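Hypothetical protein PG_1108 (Porphyromonas gingivalis, PDB 2H5N) is of unknown function but binds magnesium and belongs to the TerB family of tellurite resistance proteins, with probable kinship to the DjlA co-chaperone N-terminal domain. Local coordinates at residues Lys34-Pro37 with Ala38-Ala41; Ala88-Leu91 with Gly92-Ala96; Gly99-Asp102 with Asp103-Ala107. All coordinates share one frame; numbering follows the deposited sequence.

Contact 1. Residues Lys34-Pro37 with Ala38-Ala41; sequences KIKP and AEIA. With MG (magnesium ion), chain E.
The N-terminal end of helix 37-47 meets the side chain of its own N-cap residue here, directly after the loop that binds magnesium. Across the turn the side chains of Lys-36 and Glu-39 cross obliquely without a salt bridge: Lys-36 NZ stays 4.1 Å from Glu-39 OE2, and the CD methylene of Lys-36 lies 3.7 Å from that same oxygen. The chain of Lys-36 is straight to CD and then bends at chi3 (84°), and its CD methylene, not NZ, is its nearest side-chain atom to the carboxylate, while Glu-39 runs extended beyond CG. Two waters link the residues. One joins the backbone N of Lys-36 to Glu-39 OE1, donating to that oxygen at 2.7 Å; the other joins the charged ends, accepting from Lys-36 NZ and donating to Glu-39 OE2 at 2.9 Å. Each carboxylate oxygen thus has its own water, which should help fix the rotation of the group.

In the backbone, Lys-36 O takes only weak bonds from Glu-39 N and Ile-40 N, whereas Ala-41 N to Pro-37 O, 3.1 Å, is the first i to i+4 bond that is not weak. Two residues before the N-cap Lys-36, Lys-34 O binds the magnesium at 2.3 Å, together with Val-29 O and Asp-32 OD1. Glu-39 and Ile-40 both rest on Val-29 of helix 15-30, and Met-30, Pro-37 and Thr-44 of a second subunit pack on Ile-35, Ile-40 and Pro-37 respectively.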
# COMPACT_ATOMS: atom_id res chain seq x y z
N LYS A 34 -6.24 -3.15 -2.33
CA LYS A 34 -6.68 -4.44 -1.79
C LYS A 34 -5.70 -5.53 -2.14
O LYS A 34 -5.10 -5.51 -3.21
CB LYS A 34 -8.06 -4.78 -2.35
CG LYS A 34 -9.18 -3.96 -1.69
CD LYS A 34 -10.34 -3.70 -2.63
CE LYS A 34 -11.29 -4.87 -2.67
NZ LYS A 34 -12.34 -4.67 -3.70
N ILE A 35 -5.53 -6.52 -1.26
CA ILE A 35 -4.69 -7.65 -1.66
C ILE A 35 -5.49 -8.90 -2.04
O ILE A 35 -6.30 -9.37 -1.25
CB ILE A 35 -3.57 -7.99 -0.64
CG1 ILE A 35 -4.12 -8.12 0.78
CG2 ILE A 35 -2.48 -6.91 -0.71
CD1 ILE A 35 -3.25 -8.99 1.72
N LYS A 36 -5.27 -9.38 -3.26
CA LYS A 36 -5.81 -10.66 -3.74
C LYS A 36 -4.64 -11.65 -3.91
O LYS A 36 -3.92 -11.61 -4.92
CB LYS A 36 -6.56 -10.47 -5.06
CG LYS A 36 -7.83 -9.56 -4.98
CD LYS A 36 -8.57 -9.40 -6.34
CE LYS A 36 -9.56 -10.55 -6.61
NZ LYS A 36 -10.14 -10.55 -7.99
N PRO A 37 -4.43 -12.53 -2.91
CA PRO A 37 -3.34 -13.53 -2.91
C PRO A 37 -3.20 -14.33 -4.21
O PRO A 37 -2.08 -14.65 -4.61
CB PRO A 37 -3.73 -14.46 -1.76
CG PRO A 37 -4.44 -13.60 -0.83
CD PRO A 37 -5.22 -12.61 -1.67
N ALA A 38 -4.32 -14.62 -4.88
CA ALA A 38 -4.31 -15.27 -6.20
C ALA A 38 -3.62 -14.49 -7.32
O ALA A 38 -2.88 -15.07 -8.12
CB ALA A 38 -5.73 -15.66 -6.63
N GLU A 39 -3.88 -13.19 -7.41
CA GLU A 39 -3.19 -12.31 -8.38
C GLU A 39 -1.66 -12.26 -8.14
O GLU A 39 -0.87 -12.25 -9.08
CB GLU A 39 -3.74 -10.89 -8.26
CG GLU A 39 -5.07 -10.65 -9.00
CD GLU A 39 -5.57 -9.20 -8.89
OE1 GLU A 39 -4.91 -8.32 -8.24
OE2 GLU A 39 -6.65 -8.94 -9.45
N ILE A 40 -1.28 -12.18 -6.86
CA ILE A 40 0.13 -12.17 -6.43
C ILE A 40 0.89 -13.48 -6.79
O ILE A 40 2.04 -13.43 -7.22
CB ILE A 40 0.27 -11.86 -4.91
CG1 ILE A 40 -0.53 -10.59 -4.52
CG2 ILE A 40 1.77 -11.78 -4.50
CD1 ILE A 40 -0.21 -9.36 -5.38
N ALA A 41 0.23 -14.61 -6.63
CA ALA A 41 0.80 -15.90 -7.02
C ALA A 41 1.03 -16.04 -8.54
O ALA A 41 2.07 -16.57 -8.98
CB ALA A 41 -0.08 -17.03 -6.50
MG MG E . -5.51 -4.97 -5.43
O HOH W 1 -4.15 -7.83 -5.65
O HOH W 2 -8.44 -11.03 -10.51

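Contact 2. Residues Ala88-Leu91 with Gly92-Ala96; sequences ASYL and GVIMA
Tyr-90 and Ile-94, one turn apart on helix 81-94, form a CH-pi contact near the helix's C-terminal end. Ile-94 CD1 sits over one face of the phenol ring, 3.8 Å from the ring centroid and 22° off its normal. Its displacement is toward the hydroxyl-bearing rim, since the closest ring atom is Tyr-90 CZ, 3.5 Å from Ile-94 CD1. The tyrosine reaches this position with CG opposite the backbone N (chi1 169°), which sends the ring outward from the helix, beside the side chain of Ile-94. In Ile-94 a nearly straight chi2 of 162° extends CD1 from CG1 to the ring.

Val-93 fits closely against the preceding turn: its CG1 is 3.2 Å from Ser-89 O, and its CG2 is 3.4 Å from Tyr-90 O. Backbone bonds from Gly-92 N to Ala-88 O and from Val-93 N to Ser-89 O, each 3.0 Å, continue the helix; the one from Ile-94 N to Tyr-90 O is longer at 3.3 Å.

Beyond the apolar face, Tyr-90 OH is hydrogen-bonded to Met-43 O, and its ring meets Phe-50 edge-to-face. The buried phenol therefore combines dispersion over its face with a satisfied hydroxyl, so apolar packing and a polar bond together fix its orientation in the core.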
# COMPACT_ATOMS: atom_id res chain seq x y z
N ALA A 88 3.49 -6.56 -21.72
CA ALA A 88 2.02 -6.32 -21.71
C ALA A 88 1.21 -7.61 -21.50
O ALA A 88 0.17 -7.61 -20.84
CB ALA A 88 1.56 -5.61 -23.00
N SER A 89 1.67 -8.72 -22.08
CA SER A 89 0.92 -9.98 -21.99
C SER A 89 0.93 -10.43 -20.56
O SER A 89 -0.10 -10.83 -20.04
CB SER A 89 1.46 -11.06 -22.96
OG SER A 89 1.52 -10.53 -24.28
N TYR A 90 2.09 -10.31 -19.94
CA TYR A 90 2.32 -10.65 -18.54
C TYR A 90 1.42 -9.84 -17.60
O TYR A 90 0.77 -10.39 -16.72
CB TYR A 90 3.80 -10.39 -18.20
CG TYR A 90 4.13 -10.45 -16.72
CD1 TYR A 90 3.96 -11.63 -16.00
CD2 TYR A 90 4.61 -9.31 -16.03
CE1 TYR A 90 4.26 -11.69 -14.67
CE2 TYR A 90 4.93 -9.38 -14.68
CZ TYR A 90 4.76 -10.58 -14.00
OH TYR A 90 5.05 -10.70 -12.65
N LEU A 91 1.36 -8.53 -17.83
CA LEU A 91 0.56 -7.69 -16.99
C LEU A 91 -0.91 -8.06 -17.15
O LEU A 91 -1.64 -8.07 -16.18
CB LEU A 91 0.85 -6.21 -17.23
CG LEU A 91 2.23 -5.72 -16.75
CD1 LEU A 91 2.49 -4.36 -17.31
CD2 LEU A 91 2.37 -5.71 -15.19
N GLY A 92 -1.30 -8.46 -18.36
CA GLY A 92 -2.65 -8.78 -18.67
C GLY A 92 -3.16 -10.06 -18.08
O GLY A 92 -4.36 -10.16 -17.76
N VAL A 93 -2.28 -11.05 -17.94
CA VAL A 93 -2.68 -12.31 -17.35
C VAL A 93 -2.71 -12.30 -15.83
O VAL A 93 -3.39 -13.15 -15.24
CB VAL A 93 -1.82 -13.52 -17.84
CG1 VAL A 93 -1.73 -13.54 -19.37
CG2 VAL A 93 -0.47 -13.49 -17.20
N ILE A 94 -1.98 -11.38 -15.19
CA ILE A 94 -1.97 -11.29 -13.71
C ILE A 94 -3.37 -11.11 -13.12
O ILE A 94 -3.74 -11.80 -12.15
CB ILE A 94 -1.00 -10.22 -13.18
CG1 ILE A 94 0.42 -10.74 -13.27
CG2 ILE A 94 -1.35 -9.77 -11.72
CD1 ILE A 94 1.49 -9.64 -13.19
N MET A 95 -4.16 -10.21 -13.70
CA MET A 95 -5.48 -9.94 -13.13
C MET A 95 -6.60 -10.78 -13.77
O MET A 95 -7.74 -10.71 -13.33
CB MET A 95 -5.77 -8.43 -13.08
CG MET A 95 -4.82 -7.61 -12.15
SD MET A 95 -5.32 -5.91 -12.10
CE MET A 95 -5.17 -5.57 -13.84
N ALA A 96 -6.28 -11.56 -14.80
CA ALA A 96 -7.30 -12.41 -15.41
C ALA A 96 -7.62 -13.58 -14.48
O ALA A 96 -6.74 -14.09 -13.78
CB ALA A 96 -6.88 -12.92 -16.81

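Contact 3. Residues Gly99-Asp102 with Asp103-Ala107; sequences GDID and DNELA
Asp-102 and Glu-105 set their side chains at about a right angle across the first turn of helix 103-116, with Asp-102 as the N-cap. Their carboxylate planes are 40° apart, and Asp-102 OD2 comes within 3.1 Å of Glu-105 OE2, a close approach of two like charges. If both groups are ionised the pair should be unfavourable, and the proximity would probably raise the proton affinity of one of them.

The capping bonds explain why the aspartate lies there. Its CG occupies the position between the backbone N and the carbonyl carbon (chi1 73°), which folds the carboxylate back over the start of the helix. Asp-102 OD1 then receives Glu-105 N at 3.0 Å, almost perfectly straight at 178° and nearly on the line of the C-O bond. Asn-104 N reaches the same oxygen at 3.1 Å, but its bond is weak and bent. The cap is thus lopsided, one strong bond and one bent one. Behind it, Leu-106 N binds Asp-102 O at 2.9 Å, in the carbonyl plane, and opens the regular helical pattern.

Ile-101 supplies the apolar side of the turn. Its side chain lies obliquely to that of Glu-105, with Ile-101 CG1 3.5 Å from Glu-105 CB, so the glutamate's aliphatic base is packed even though its acid end adjoins another carboxylate. The tip of the chain, Ile-101 CD1, reaches 3.9 Å from Leu-106 N, while the CG2 branch of Ile-101 makes a looser 4.3 Å contact with Leu-106 CB.

The segment 99-102 belongs to the loop that joins helix 81-94 to helix 103-116, and the cap marks where that loop enters helix 103-116. Leu-108 of a third subunit packs on Ala-107, placing this helix beside a subunit interface.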
# COMPACT_ATOMS: atom_id res chain seq x y z
N GLY A 99 -9.58 -16.66 -17.69
CA GLY A 99 -9.46 -16.07 -19.03
C GLY A 99 -10.34 -14.86 -19.26
O GLY A 99 -10.56 -14.41 -20.42
N ASP A 100 -10.89 -14.35 -18.16
CA ASP A 100 -11.70 -13.13 -18.19
C ASP A 100 -11.12 -12.04 -17.29
O ASP A 100 -10.55 -12.30 -16.24
CB ASP A 100 -13.16 -13.43 -17.84
CG ASP A 100 -13.88 -14.18 -18.96
OD1 ASP A 100 -13.52 -14.00 -20.14
OD2 ASP A 100 -14.82 -14.94 -18.65
N ILE A 101 -11.28 -10.79 -17.73
CA ILE A 101 -10.86 -9.67 -16.95
C ILE A 101 -12.04 -8.69 -16.83
O ILE A 101 -12.74 -8.44 -17.82
CB ILE A 101 -9.56 -9.07 -17.58
CG1 ILE A 101 -8.79 -8.19 -16.59
CG2 ILE A 101 -9.85 -8.39 -18.91
CD1 ILE A 101 -7.46 -7.57 -17.18
N ASP A 102 -12.31 -8.17 -15.63
CA ASP A 102 -13.39 -7.20 -15.51
C ASP A 102 -12.93 -5.84 -15.98
O ASP A 102 -11.73 -5.64 -16.22
CB ASP A 102 -14.06 -7.18 -14.11
CG ASP A 102 -13.20 -6.55 -13.03
OD1 ASP A 102 -12.47 -5.57 -13.28
OD2 ASP A 102 -13.29 -7.03 -11.87
N ASP A 103 -13.88 -4.91 -16.13
CA ASP A 103 -13.66 -3.61 -16.78
C ASP A 103 -12.69 -2.69 -16.02
O ASP A 103 -12.00 -1.87 -16.64
CB ASP A 103 -14.97 -2.85 -16.95
CG ASP A 103 -16.02 -3.64 -17.69
OD1 ASP A 103 -15.76 -4.15 -18.80
OD2 ASP A 103 -17.13 -3.75 -17.15
N ASN A 104 -12.67 -2.83 -14.70
CA ASN A 104 -11.82 -2.01 -13.84
C ASN A 104 -10.37 -2.44 -13.96
O ASN A 104 -9.48 -1.60 -14.08
CB ASN A 104 -12.29 -2.05 -12.39
CG ASN A 104 -13.77 -1.71 -12.26
OD1 ASN A 104 -14.24 -0.69 -12.81
ND2 ASN A 104 -14.52 -2.55 -11.54
N GLU A 105 -10.17 -3.76 -13.92
CA GLU A 105 -8.89 -4.41 -14.19
C GLU A 105 -8.37 -4.13 -15.59
O GLU A 105 -7.19 -3.85 -15.77
CB GLU A 105 -9.05 -5.92 -14.00
CG GLU A 105 -8.79 -6.34 -12.61
CD GLU A 105 -9.83 -7.30 -12.05
OE1 GLU A 105 -10.15 -8.33 -12.70
OE2 GLU A 105 -10.32 -7.00 -10.93
N LEU A 106 -9.26 -4.20 -16.57
CA LEU A 106 -8.93 -3.87 -17.94
C LEU A 106 -8.46 -2.42 -18.02
O LEU A 106 -7.47 -2.15 -18.70
CB LEU A 106 -10.11 -4.12 -18.88
CG LEU A 106 -9.95 -3.63 -20.34
CD1 LEU A 106 -8.70 -4.23 -21.03
CD2 LEU A 106 -11.23 -3.91 -21.15
N ALA A 107 -9.14 -1.52 -17.33
CA ALA A 107 -8.74 -0.13 -17.30
C ALA A 107 -7.36 0.07 -16.69
O ALA A 107 -6.59 0.92 -17.15
CB ALA A 107 -9.80 0.77 -16.59

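Overall arrangement
All three contacts belong to the TerB domain and follow one another along the chain. Contact 2 is the central one, its centre about 7 Å from that of the chain; the centres of contacts 1 and 3 lie about 15 and 16 Å out. Met-95 of contact 2 touches both: Met-95 CG is 3.5 Å from Glu-39 OE2 of contact 1, and Met-95 CE is 3.3 Å from Glu-105 O of contact 3. Contacts 1 and 3 do not touch, though their nearest atoms are about 4 Å apart. Only contact 1 supplies a magnesium ligand; the side chains of Met-95 and Glu-105 stay about 7 and 8 Å from the ion.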